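Local atomic coordinates of putative polysaccharide biosynthesis protein with aminopeptidase-like domain (Clostridium acetobutylicum, PDB entry 3K9T), a protein that binds one zinc ion per subunit and probably takes part in the biosynthesis of modified polysaccharides, with no peptidase activity expected despite its aminopeptidase-like domain. Residues A[171-175]-A[208-212]; A[216-220]-A[350-354]; A[253-257]-A[333-339]; A[274-278]-A[406-410]; A[390-395]-A[418-423]. All coordinates share one frame. Residues are numbered along the deposited sequence.

Contact 1: A[171-175]-A[208-212]; sequences EYYIR and AKALS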
# COMPACT_ATOMS: atom_id res chain seq x y z
N GLU A 171 -23.13 -28.77 21.30
CA GLU A 171 -22.04 -27.93 21.74
C GLU A 171 -21.04 -28.70 22.60
O GLU A 171 -21.42 -29.50 23.47
CB GLU A 171 -22.65 -26.78 22.53
CG GLU A 171 -21.73 -25.74 23.06
CD GLU A 171 -22.52 -24.58 23.72
OE1 GLU A 171 -23.77 -24.62 23.75
OE2 GLU A 171 -21.89 -23.60 24.15
N TYR A 172 -19.75 -28.48 22.36
CA TYR A 172 -18.69 -29.10 23.15
C TYR A 172 -17.69 -28.02 23.55
O TYR A 172 -17.28 -27.22 22.70
CB TYR A 172 -18.01 -30.20 22.37
CG TYR A 172 -16.85 -30.84 23.08
CD1 TYR A 172 -16.96 -31.27 24.40
CD2 TYR A 172 -15.64 -31.07 22.41
CE1 TYR A 172 -15.89 -31.86 25.04
CE2 TYR A 172 -14.58 -31.67 23.04
CZ TYR A 172 -14.71 -32.06 24.35
OH TYR A 172 -13.64 -32.65 24.95
N TYR A 173 -17.36 -27.97 24.83
CA TYR A 173 -16.45 -26.96 25.39
C TYR A 173 -15.25 -27.59 26.08
O TYR A 173 -15.43 -28.44 26.91
CB TYR A 173 -17.19 -26.14 26.43
CG TYR A 173 -16.36 -25.06 27.05
CD1 TYR A 173 -16.00 -23.93 26.32
CD2 TYR A 173 -15.92 -25.16 28.36
CE1 TYR A 173 -15.26 -22.94 26.88
CE2 TYR A 173 -15.15 -24.15 28.94
CZ TYR A 173 -14.83 -23.06 28.19
OH TYR A 173 -14.09 -22.07 28.74
N ILE A 174 -14.05 -27.18 25.69
CA ILE A 174 -12.82 -27.59 26.33
C ILE A 174 -12.30 -26.37 27.08
O ILE A 174 -12.08 -25.30 26.48
CB ILE A 174 -11.76 -28.00 25.30
CG1 ILE A 174 -12.23 -29.20 24.48
CG2 ILE A 174 -10.43 -28.33 25.96
CD1 ILE A 174 -11.28 -29.57 23.35
N ARG A 175 -12.15 -26.52 28.40
CA ARG A 175 -11.57 -25.48 29.26
C ARG A 175 -10.03 -25.46 29.17
O ARG A 175 -9.36 -26.47 29.41
CB ARG A 175 -11.99 -25.67 30.74
CG ARG A 175 -11.59 -24.55 31.70
CD ARG A 175 -11.73 -23.15 31.01
NE ARG A 175 -11.91 -22.04 31.95
CZ ARG A 175 -10.94 -21.28 32.45
NH1 ARG A 175 -9.67 -21.47 32.11
NH2 ARG A 175 -11.24 -20.31 33.30
N ALA A 208 -11.96 -31.49 17.46
CA ALA A 208 -12.39 -31.60 18.88
C ALA A 208 -11.79 -32.85 19.53
O ALA A 208 -11.23 -32.79 20.63
CB ALA A 208 -13.92 -31.60 19.00
N LYS A 209 -11.84 -33.96 18.80
CA LYS A 209 -11.33 -35.22 19.30
C LYS A 209 -9.83 -35.15 19.62
O LYS A 209 -9.39 -35.69 20.64
CB LYS A 209 -11.64 -36.32 18.28
CG LYS A 209 -11.44 -37.69 18.82
CD LYS A 209 -11.43 -38.78 17.75
CE LYS A 209 -12.76 -39.02 17.12
NZ LYS A 209 -12.85 -40.49 16.71
N ALA A 210 -9.05 -34.50 18.75
CA ALA A 210 -7.61 -34.30 18.99
C ALA A 210 -7.34 -33.30 20.15
O ALA A 210 -6.54 -33.59 21.03
CB ALA A 210 -6.90 -33.83 17.69
N LEU A 211 -7.98 -32.14 20.14
CA LEU A 211 -7.74 -31.12 21.17
C LEU A 211 -8.07 -31.58 22.59
O LEU A 211 -7.38 -31.22 23.54
CB LEU A 211 -8.47 -29.81 20.85
CG LEU A 211 -7.81 -28.88 19.85
CD1 LEU A 211 -8.52 -27.52 19.91
CD2 LEU A 211 -6.33 -28.71 20.13
N SER A 212 -9.13 -32.37 22.70
CA SER A 212 -9.52 -33.05 23.92
C SER A 212 -8.39 -33.73 24.66
O SER A 212 -8.48 -33.91 25.86
CB SER A 212 -10.52 -34.16 23.57
OG SER A 212 -11.77 -33.62 23.32
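Strand residues 171-174 meet the C-terminal part of helix 194-211 through every second side chain. Glu171 points elsewhere and forms a salt bridge with Arg221 on the adjacent strand. Tyr172 is the first residue to reach the helix. Its ring edge lies against Ala208, with Tyr172 CD2 and Ala208 CB 3.9 Å apart. Its hydroxyl donates a hydrogen bond from Tyr172 OH to Ser212 OG at 2.7 Å. Ser212 OG in turn donates to Ala208 O at 2.9 Å, so the tyrosine proton is received by a serine that is already tied back to its own helix. Tyr173 is out of reach of the helix, and its hydroxyl is hydrogen-bonded to Ser219. Ile174 comes next and packs against Leu211 and Ser212. Ile174 CD1 is 3.8 Å from Leu211 CB and 3.6 Å from Ser212 N. Arg175 ends the segment beyond reach of the helix. Tyr172 and Ile174 also pair through their backbones with Phe222 and Tyr220 of strand 219-225. This is helix-on-sheet packing, as expected of the alpha/beta fold of the aminopeptidase-like domain, here near the edge of its mixed sheet and away from the zinc site.

Contact 2: A[216-220]-A[350-354]; sequences TKYSY and IYTIE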
# COMPACT_ATOMS: atom_id res chain seq x y z
N THR A 216 -4.38 -27.21 26.63
CA THR A 216 -4.37 -25.98 25.83
C THR A 216 -4.38 -24.72 26.68
O THR A 216 -4.87 -24.74 27.79
CB THR A 216 -5.58 -25.91 24.85
OG1 THR A 216 -6.82 -25.88 25.59
CG2 THR A 216 -5.57 -27.09 23.91
N LYS A 217 -3.80 -23.64 26.13
CA LYS A 217 -3.77 -22.31 26.78
C LYS A 217 -5.16 -21.72 26.67
O LYS A 217 -5.74 -21.23 27.64
CB LYS A 217 -2.74 -21.39 26.09
CG LYS A 217 -2.67 -19.89 26.54
CD LYS A 217 -1.57 -19.12 25.72
CE LYS A 217 -1.84 -17.60 25.56
NZ LYS A 217 -0.61 -16.78 25.23
N TYR A 218 -5.68 -21.76 25.45
CA TYR A 218 -7.01 -21.26 25.20
C TYR A 218 -8.10 -22.31 25.44
O TYR A 218 -7.85 -23.52 25.49
CB TYR A 218 -7.12 -20.73 23.78
CG TYR A 218 -6.32 -19.49 23.51
CD1 TYR A 218 -6.74 -18.25 23.96
CD2 TYR A 218 -5.14 -19.55 22.78
CE1 TYR A 218 -6.00 -17.11 23.70
CE2 TYR A 218 -4.41 -18.42 22.53
CZ TYR A 218 -4.84 -17.20 22.97
OH TYR A 218 -4.10 -16.09 22.68
N SER A 219 -9.31 -21.79 25.66
CA SER A 219 -10.51 -22.58 25.75
C SER A 219 -11.02 -22.67 24.33
O SER A 219 -10.77 -21.78 23.53
CB SER A 219 -11.54 -21.94 26.66
OG SER A 219 -11.14 -22.04 28.02
N TYR A 220 -11.69 -23.78 24.03
CA TYR A 220 -12.20 -24.05 22.71
C TYR A 220 -13.65 -24.47 22.79
O TYR A 220 -14.00 -25.30 23.60
CB TYR A 220 -11.36 -25.14 22.03
CG TYR A 220 -10.00 -24.66 21.66
CD1 TYR A 220 -8.99 -24.58 22.62
CD2 TYR A 220 -9.70 -24.29 20.33
CE1 TYR A 220 -7.73 -24.13 22.29
CE2 TYR A 220 -8.42 -23.83 19.98
CZ TYR A 220 -7.45 -23.73 20.98
OH TYR A 220 -6.18 -23.29 20.68
N ILE A 350 -4.20 -24.03 14.87
CA ILE A 350 -4.40 -24.11 16.32
C ILE A 350 -3.07 -24.11 17.02
O ILE A 350 -2.90 -23.39 18.01
CB ILE A 350 -5.28 -25.32 16.74
CG1 ILE A 350 -6.74 -25.08 16.31
CG2 ILE A 350 -5.18 -25.54 18.24
CD1 ILE A 350 -7.72 -26.31 16.42
N TYR A 351 -2.11 -24.88 16.51
CA TYR A 351 -0.73 -24.82 17.02
C TYR A 351 -0.22 -23.37 16.99
O TYR A 351 0.41 -22.94 17.94
CB TYR A 351 0.19 -25.71 16.18
CG TYR A 351 1.67 -25.63 16.54
CD1 TYR A 351 2.49 -24.59 16.07
CD2 TYR A 351 2.26 -26.61 17.34
CE1 TYR A 351 3.84 -24.54 16.40
CE2 TYR A 351 3.62 -26.56 17.67
CZ TYR A 351 4.40 -25.54 17.19
OH TYR A 351 5.74 -25.49 17.53
N THR A 352 -0.50 -22.61 15.94
CA THR A 352 -0.01 -21.22 15.84
C THR A 352 -0.71 -20.31 16.88
O THR A 352 -0.08 -19.50 17.56
CB THR A 352 -0.15 -20.67 14.40
OG1 THR A 352 0.46 -21.59 13.47
CG2 THR A 352 0.51 -19.32 14.25
N ILE A 353 -2.01 -20.47 16.99
CA ILE A 353 -2.79 -19.72 17.95
C ILE A 353 -2.22 -19.91 19.34
O ILE A 353 -2.02 -18.96 20.07
CB ILE A 353 -4.26 -20.19 17.98
CG1 ILE A 353 -4.98 -19.75 16.71
CG2 ILE A 353 -5.01 -19.67 19.23
CD1 ILE A 353 -6.31 -20.51 16.54
N GLU A 354 -1.95 -21.17 19.68
CA GLU A 354 -1.50 -21.52 21.02
C GLU A 354 -0.09 -21.04 21.35
O GLU A 354 0.17 -20.60 22.46
CB GLU A 354 -1.54 -23.04 21.14
CG GLU A 354 -2.92 -23.60 21.28
CD GLU A 354 -3.44 -23.49 22.69
OE1 GLU A 354 -2.68 -23.86 23.60
OE2 GLU A 354 -4.60 -23.05 22.87
O HOH W 1 -0.35 -17.93 22.92
O HOH W 2 -2.89 -16.47 20.35
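This is a buried polar contact between the start of strand 219-225, with the loop leading into it, and the C-terminal part of helix 336-355. Its centre is the carboxylate of Glu354. Lys217 N donates to Glu354 OE1 at 2.8 Å, and the bond is almost straight. Tyr218 N donates to Glu354 OE2 at 3.1 Å. Tyr220 OH donates to the same oxygen, with Tyr220 OH and Glu354 OE2 2.7 Å apart. One acidic side chain thus accepts two consecutive backbone amides and a phenol, which offsets the cost of burying its charge. The Glu354 side chain is folded, with chi1 and chi2 both m, and this carries the carboxylate to the loop. The contact belongs to the alpha/beta fold of the aminopeptidase-like domain, where helix 336-355 packs by the start of an inner strand of the mixed sheet. Apolar contacts flank the carboxylate. Tyr218 CD2 is 3.6 Å from Ile353 CG2, and Tyr220 CZ is 4.0 Å from Ile350 CG2. Two waters add bridges to helix carbonyls. Water 1 accepts from Lys217 NZ at 2.6 Å and donates to Glu354 O at 2.8 Å. Water 2 accepts from Tyr218 OH and donates to Ile353 O, both at 2.7 Å. Within the loop, Thr216 OG1 donates to Tyr218 O at 2.6 Å.

Contact 3: A[253-257]-A[333-339]; sequences CVGDA and YMNKDGL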
# COMPACT_ATOMS: atom_id res chain seq x y z
N CYS A 253 -17.26 -27.08 3.53
CA CYS A 253 -16.65 -27.37 2.23
C CYS A 253 -15.17 -27.68 2.30
O CYS A 253 -14.39 -27.15 1.52
CB CYS A 253 -16.87 -26.18 1.28
SG CYS A 253 -18.62 -25.84 0.94
N VAL A 254 -14.80 -28.55 3.24
CA VAL A 254 -13.41 -28.79 3.54
C VAL A 254 -12.90 -30.13 3.01
O VAL A 254 -11.79 -30.56 3.38
CB VAL A 254 -13.13 -28.71 5.08
CG1 VAL A 254 -13.22 -27.27 5.57
CG2 VAL A 254 -14.07 -29.64 5.84
N GLY A 255 -13.66 -30.77 2.11
CA GLY A 255 -13.40 -32.16 1.75
C GLY A 255 -13.03 -32.54 0.32
O GLY A 255 -12.63 -33.70 0.08
N ASP A 256 -13.17 -31.63 -0.63
CA ASP A 256 -12.86 -31.92 -2.02
C ASP A 256 -11.39 -31.85 -2.40
O ASP A 256 -10.56 -31.47 -1.57
CB ASP A 256 -13.66 -31.01 -2.94
CG ASP A 256 -13.24 -29.57 -2.86
OD1 ASP A 256 -13.64 -28.85 -1.88
OD2 ASP A 256 -12.55 -29.14 -3.81
N ALA A 257 -11.09 -32.20 -3.67
CA ALA A 257 -9.71 -32.26 -4.15
C ALA A 257 -9.08 -30.91 -4.45
O ALA A 257 -7.88 -30.83 -4.75
CB ALA A 257 -9.59 -33.19 -5.38
N TYR A 333 -17.12 -37.37 -4.31
CA TYR A 333 -16.61 -36.00 -4.41
C TYR A 333 -15.67 -35.66 -3.24
O TYR A 333 -14.81 -34.78 -3.35
CB TYR A 333 -17.77 -34.98 -4.55
CG TYR A 333 -17.34 -33.55 -4.69
CD1 TYR A 333 -16.51 -33.14 -5.73
CD2 TYR A 333 -17.74 -32.59 -3.75
CE1 TYR A 333 -16.09 -31.78 -5.83
CE2 TYR A 333 -17.35 -31.26 -3.86
CZ TYR A 333 -16.53 -30.86 -4.91
OH TYR A 333 -16.13 -29.55 -5.01
N MSE A 334 -15.85 -36.36 -2.12
CA MSE A 334 -14.92 -36.31 -1.01
C MSE A 334 -13.57 -36.95 -1.45
O MSE A 334 -13.53 -37.95 -2.14
CB MSE A 334 -15.48 -37.09 0.18
CG MSE A 334 -16.77 -36.56 0.78
SE MSE A 334 -16.41 -34.75 1.39
CE MSE A 334 -16.76 -33.63 -0.17
N ASN A 335 -12.47 -36.34 -1.04
CA ASN A 335 -11.12 -36.79 -1.33
C ASN A 335 -10.37 -36.95 0.01
O ASN A 335 -10.32 -36.01 0.79
CB ASN A 335 -10.45 -35.73 -2.19
CG ASN A 335 -9.05 -36.07 -2.50
OD1 ASN A 335 -8.14 -35.87 -1.68
ND2 ASN A 335 -8.84 -36.58 -3.70
N LYS A 336 -9.80 -38.12 0.28
CA LYS A 336 -9.18 -38.37 1.59
C LYS A 336 -8.02 -37.46 1.92
O LYS A 336 -7.87 -37.02 3.07
CB LYS A 336 -8.79 -39.84 1.75
CG LYS A 336 -10.04 -40.71 1.93
CD LYS A 336 -9.76 -42.18 2.12
CE LYS A 336 -11.05 -42.92 2.42
NZ LYS A 336 -10.96 -44.39 2.26
N ASP A 337 -7.23 -37.15 0.89
CA ASP A 337 -6.07 -36.28 1.03
C ASP A 337 -6.49 -34.86 1.26
O ASP A 337 -5.80 -34.10 1.94
CB ASP A 337 -5.20 -36.38 -0.22
CG ASP A 337 -4.55 -37.78 -0.36
OD1 ASP A 337 -4.10 -38.33 0.66
OD2 ASP A 337 -4.51 -38.33 -1.49
N GLY A 338 -7.66 -34.51 0.71
CA GLY A 338 -8.25 -33.20 0.92
C GLY A 338 -8.70 -33.04 2.35
O GLY A 338 -8.39 -32.05 3.02
N LEU A 339 -9.43 -34.03 2.82
CA LEU A 339 -9.86 -34.06 4.21
C LEU A 339 -8.65 -34.09 5.15
O LEU A 339 -8.56 -33.29 6.11
CB LEU A 339 -10.74 -35.24 4.44
CG LEU A 339 -12.10 -35.12 3.77
CD1 LEU A 339 -12.66 -36.53 3.61
CD2 LEU A 339 -13.04 -34.18 4.56
O HOH W 3 -13.03 -33.74 -5.08
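Tyr333 opens the second segment by laying its ring face on Asp256. The CH-pi contact places Asp256 CB 3.9 Å from the centroid of the Tyr333 ring. Tyr333 lies about 8 Å, side chain to side chain, from the zinc ligand Asp196. The Asp256 carboxylate turns elsewhere, to Ser317 and Asn195. Water 3 accepts from Ala257 N at 2.9 Å and donates to Tyr333 O at 2.7 Å. Met334, a selenomethionine, has its CE atom 4.1 Å from Asp256 N. Asn335 N then donates to Gly255 O at 2.9 Å, the one direct hydrogen bond between the segments. Asn335 is also the N-cap of helix 336-355, since its OD1 accepts from Gly338 N at 2.8 Å. The capped helix start thus meets the loop between strands 245-250 and 260-263 of the aminopeptidase-like domain. Gly338 sits against Asp256, where a CB would clash with Asp256 O. Gly255 has no room for one either, beside the Met334 selenium. Leu339 closes the segment, with CD2 3.5 Å from Gly255 CA.

Contact 4: A[274-278]-A[406-410]; sequences KIVEK and LDIAY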
# COMPACT_ATOMS: atom_id res chain seq x y z
N LYS A 274 -4.31 -13.13 10.25
CA LYS A 274 -2.86 -13.09 10.14
C LYS A 274 -2.33 -14.49 10.36
O LYS A 274 -1.40 -14.92 9.67
CB LYS A 274 -2.26 -12.07 11.12
CG LYS A 274 -2.67 -10.63 10.82
CD LYS A 274 -1.59 -9.72 10.33
CE LYS A 274 -0.91 -8.99 11.53
NZ LYS A 274 -0.29 -7.65 11.14
N ILE A 275 -2.92 -15.22 11.31
CA ILE A 275 -2.43 -16.58 11.61
C ILE A 275 -2.75 -17.51 10.42
O ILE A 275 -1.86 -18.18 9.89
CB ILE A 275 -3.05 -17.17 12.89
CG1 ILE A 275 -2.42 -16.54 14.12
CG2 ILE A 275 -2.89 -18.70 12.94
CD1 ILE A 275 -3.11 -16.98 15.40
N VAL A 276 -4.01 -17.55 10.01
CA VAL A 276 -4.35 -18.44 8.90
C VAL A 276 -3.54 -18.11 7.62
O VAL A 276 -3.09 -19.02 6.94
CB VAL A 276 -5.88 -18.50 8.60
CG1 VAL A 276 -6.13 -19.27 7.28
CG2 VAL A 276 -6.62 -19.14 9.81
N GLU A 277 -3.35 -16.84 7.29
CA GLU A 277 -2.64 -16.52 6.03
C GLU A 277 -1.16 -16.90 6.13
O GLU A 277 -0.58 -17.32 5.15
CB GLU A 277 -2.85 -15.08 5.61
CG GLU A 277 -4.33 -14.74 5.31
CD GLU A 277 -4.59 -13.25 5.32
OE1 GLU A 277 -3.73 -12.51 4.79
OE2 GLU A 277 -5.63 -12.81 5.85
N LYS A 278 -0.59 -16.81 7.33
CA LYS A 278 0.80 -17.19 7.56
C LYS A 278 1.00 -18.69 7.48
O LYS A 278 2.05 -19.15 6.99
CB LYS A 278 1.29 -16.66 8.92
CG LYS A 278 2.82 -16.71 9.14
CD LYS A 278 3.59 -15.96 8.03
CE LYS A 278 5.04 -15.78 8.41
NZ LYS A 278 5.93 -15.56 7.25
N LEU A 406 4.36 -14.14 15.74
CA LEU A 406 3.69 -14.02 14.45
C LEU A 406 4.18 -12.74 13.77
O LEU A 406 4.42 -12.71 12.55
CB LEU A 406 2.16 -14.02 14.63
CG LEU A 406 1.28 -14.14 13.38
CD1 LEU A 406 1.58 -15.40 12.63
CD2 LEU A 406 -0.24 -13.99 13.71
N ASP A 407 4.36 -11.71 14.58
CA ASP A 407 4.91 -10.44 14.06
C ASP A 407 6.30 -10.64 13.48
O ASP A 407 6.63 -10.11 12.42
CB ASP A 407 4.96 -9.38 15.17
CG ASP A 407 3.58 -8.86 15.57
OD1 ASP A 407 2.60 -8.94 14.77
OD2 ASP A 407 3.48 -8.33 16.70
N ILE A 408 7.10 -11.42 14.18
CA ILE A 408 8.48 -11.64 13.80
C ILE A 408 8.47 -12.55 12.56
O ILE A 408 9.21 -12.29 11.58
CB ILE A 408 9.30 -12.20 15.02
CG1 ILE A 408 9.29 -11.18 16.18
CG2 ILE A 408 10.74 -12.51 14.66
CD1 ILE A 408 9.65 -11.79 17.54
N ALA A 409 7.61 -13.55 12.55
CA ALA A 409 7.52 -14.45 11.41
C ALA A 409 7.15 -13.64 10.18
O ALA A 409 7.74 -13.81 9.12
CB ALA A 409 6.53 -15.55 11.65
N TYR A 410 6.17 -12.75 10.32
CA TYR A 410 5.78 -11.88 9.19
C TYR A 410 6.90 -10.97 8.73
O TYR A 410 7.25 -11.01 7.56
CB TYR A 410 4.53 -11.04 9.49
CG TYR A 410 3.25 -11.68 8.99
CD1 TYR A 410 2.84 -11.55 7.67
CD2 TYR A 410 2.44 -12.41 9.85
CE1 TYR A 410 1.66 -12.15 7.22
CE2 TYR A 410 1.27 -12.98 9.42
CZ TYR A 410 0.88 -12.88 8.11
OH TYR A 410 -0.30 -13.48 7.74
O HOH W 4 2.20 -8.18 11.47
O HOH W 5 -1.54 -11.63 6.07
O HOH W 6 6.07 -12.76 6.20
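Helix 271-282 of the aminopeptidase-like domain packs here against helix 405-412 of the permutated winged helix-turn-helix domain. The axes of the two short segments approach to 11.0 Å and cross at 43°. Side chains must span that gap, and several do so with polar ends. Tyr410 OH donates to Lys274 O at 2.6 Å. This carbonyl is already used in its helix, where Lys278 N donates to Lys274 O at 3.1 Å. The phenol also accepts from water 5, with the water 2.8 Å from Tyr410 OH and 2.7 Å from Glu277 OE1, to which it donates. Glu277 has its main partner in Arg264, through a salt bridge. Lys278 NZ donates to Ala409 O at 3.1 Å, and it bonds water 6 at 3.0 Å, which donates to Tyr410 O at 2.5 Å. The strongest partner of this amine is His282, and Met414 O is another acceptor. Lys274 NZ donates to water 4 at 2.6 Å, and that water reaches Asp407 OD1 only by a weak bond of 3.4 Å. Beside the polar groups lies a small apolar patch. Leu406 CD2 touches Ile275 CG1 at 3.4 Å and Lys274 CB at 3.8 Å. The aliphatic part of Lys278 covers one face of the Tyr410 ring, with Lys278 CD 4.0 Å from the ring centroid.

Contact 5: A[390-395]-A[418-423]; sequences FAMFWV and RIKYAA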
# COMPACT_ATOMS: atom_id res chain seq x y z
N PHE A 390 19.73 -17.43 12.04
CA PHE A 390 19.00 -16.30 11.45
C PHE A 390 17.68 -16.07 12.17
O PHE A 390 17.39 -14.96 12.56
CB PHE A 390 18.77 -16.51 9.96
CG PHE A 390 20.03 -16.74 9.23
CD1 PHE A 390 20.84 -15.67 8.90
CD2 PHE A 390 20.47 -18.04 8.95
CE1 PHE A 390 22.05 -15.88 8.24
CE2 PHE A 390 21.67 -18.26 8.30
CZ PHE A 390 22.46 -17.17 7.94
N ALA A 391 16.89 -17.13 12.35
CA ALA A 391 15.68 -17.00 13.14
C ALA A 391 15.99 -16.41 14.54
O ALA A 391 15.27 -15.55 15.08
CB ALA A 391 14.98 -18.40 13.28
N MSE A 392 17.06 -16.89 15.16
CA MSE A 392 17.33 -16.44 16.54
C MSE A 392 17.59 -14.96 16.59
O MSE A 392 17.06 -14.28 17.47
CB MSE A 392 18.51 -17.20 17.16
CG MSE A 392 18.14 -18.62 17.46
SE MSE A 392 19.40 -19.53 18.58
CE MSE A 392 21.09 -18.59 18.30
N PHE A 393 18.39 -14.46 15.63
CA PHE A 393 18.73 -13.04 15.56
C PHE A 393 17.51 -12.15 15.38
O PHE A 393 17.47 -11.04 15.92
CB PHE A 393 19.75 -12.76 14.45
CG PHE A 393 21.13 -13.26 14.74
CD1 PHE A 393 21.79 -12.90 15.91
CD2 PHE A 393 21.82 -14.03 13.80
CE1 PHE A 393 23.09 -13.35 16.17
CE2 PHE A 393 23.10 -14.50 14.05
CZ PHE A 393 23.74 -14.14 15.23
N TRP A 394 16.53 -12.61 14.60
CA TRP A 394 15.25 -11.91 14.48
C TRP A 394 14.49 -11.85 15.79
O TRP A 394 13.97 -10.78 16.15
CB TRP A 394 14.33 -12.57 13.46
CG TRP A 394 14.51 -12.08 12.07
CD1 TRP A 394 14.93 -12.80 11.01
CD2 TRP A 394 14.29 -10.76 11.61
NE1 TRP A 394 14.97 -12.02 9.90
CE2 TRP A 394 14.57 -10.76 10.23
CE3 TRP A 394 13.89 -9.57 12.23
CZ2 TRP A 394 14.43 -9.62 9.44
CZ3 TRP A 394 13.77 -8.42 11.45
CH2 TRP A 394 14.05 -8.45 10.07
N VAL A 395 14.40 -12.99 16.49
CA VAL A 395 13.69 -13.05 17.76
C VAL A 395 14.34 -12.12 18.79
O VAL A 395 13.65 -11.38 19.49
CB VAL A 395 13.62 -14.46 18.31
CG1 VAL A 395 13.12 -14.42 19.73
CG2 VAL A 395 12.69 -15.30 17.47
N ARG A 418 9.71 -21.97 12.59
CA ARG A 418 11.14 -21.62 12.65
C ARG A 418 11.42 -20.56 13.71
O ARG A 418 12.40 -20.62 14.47
CB ARG A 418 11.55 -21.07 11.30
CG ARG A 418 12.97 -21.21 11.03
CD ARG A 418 13.26 -20.83 9.61
NE ARG A 418 14.66 -20.47 9.54
CZ ARG A 418 15.20 -19.74 8.59
NH1 ARG A 418 14.45 -19.28 7.61
NH2 ARG A 418 16.51 -19.48 8.64
N ILE A 419 10.53 -19.58 13.74
CA ILE A 419 10.59 -18.53 14.72
C ILE A 419 10.32 -19.11 16.11
O ILE A 419 11.02 -18.79 17.04
CB ILE A 419 9.61 -17.42 14.35
CG1 ILE A 419 10.00 -16.83 12.96
CG2 ILE A 419 9.55 -16.39 15.44
CD1 ILE A 419 11.44 -16.41 12.84
N LYS A 420 9.34 -19.99 16.22
CA LYS A 420 8.93 -20.57 17.49
C LYS A 420 10.04 -21.37 18.14
O LYS A 420 10.34 -21.22 19.34
CB LYS A 420 7.70 -21.47 17.25
CG LYS A 420 6.96 -21.88 18.51
CD LYS A 420 7.57 -23.12 19.18
CE LYS A 420 6.65 -23.67 20.26
NZ LYS A 420 7.33 -24.72 21.06
N TYR A 421 10.65 -22.24 17.35
CA TYR A 421 11.71 -23.06 17.84
C TYR A 421 12.95 -22.22 18.15
O TYR A 421 13.69 -22.54 19.08
CB TYR A 421 12.02 -24.19 16.86
CG TYR A 421 10.89 -25.17 16.68
CD1 TYR A 421 10.21 -25.69 17.79
CD2 TYR A 421 10.54 -25.65 15.41
CE1 TYR A 421 9.19 -26.60 17.63
CE2 TYR A 421 9.50 -26.56 15.24
CZ TYR A 421 8.83 -27.04 16.35
OH TYR A 421 7.79 -27.94 16.19
N ALA A 422 13.16 -21.14 17.40
CA ALA A 422 14.28 -20.25 17.71
C ALA A 422 14.05 -19.60 19.08
O ALA A 422 14.94 -19.58 19.92
CB ALA A 422 14.50 -19.21 16.59
N ALA A 423 12.82 -19.13 19.31
CA ALA A 423 12.39 -18.55 20.57
C ALA A 423 12.47 -19.55 21.72
O ALA A 423 12.79 -19.18 22.85
CB ALA A 423 10.96 -18.00 20.45
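Small residues let the two helices come close. The axes of segments 390-395 and 418-423 approach to 8.4 Å and cross at -75°. No hydrogen bond joins the segments, so shape does the work. Ala391 and Ala422 meet at the crossing, with their CB atoms 3.4 Å apart. Ala391 CB sits in a hollow formed by Arg418, Ile419 and Ala422, 3.6 Å from Arg418 O and 4.1 Å from Ile419 CD1. In return, the Ala422 methyl enters the space between Ala391, Met392 and Val395. Ala422 CB lies 3.8 Å from CG of Met392, a selenomethionine, and 4.4 Å from Val395 CG2. This pair of helices belongs to the permutated winged helix-turn-helix domain, in which helix 416-428 also packs on helix 405-412. One turn beyond Ala391, Val395 supplies the larger bump. Val395 CG2 is 3.9 Å from Ile419 CG2, and Val395 CG1 is 4.2 Å from Ala423 CB. At the other end, Arg418 reaches Phe390, with Arg418 NH2 4.0 Å from Phe390 CB, while its NE is held in a salt bridge by Asp388. The Phe390 ring leads away from helix 416-428 and meets Trp295 of a neighbouring subunit edge-to-face.

Contacts 1 to 3 lie in the aminopeptidase-like domain. Contact 4 joins it to the C-terminal winged helix-turn-helix domain, and contact 5 lies within that second domain. Contacts 1 and 2 have centres 11 Å apart and share the mixed sheet, where strands 166-174 and 219-225 are neighbours. Contact 1 closes before contact 2 opens. Contacts 2 and 3 use opposite ends of helix 336-355, with centres 25 Å apart. Contact 3 is nested in the loop closed by contact 2. Contact 4 crosses both contacts 2 and 5 along the chain and touches each, through Ile275 and Ile408. Contact 2 also meets contact 5 through Tyr351. Packing is thus continuous from the sheet to the C-terminal domain.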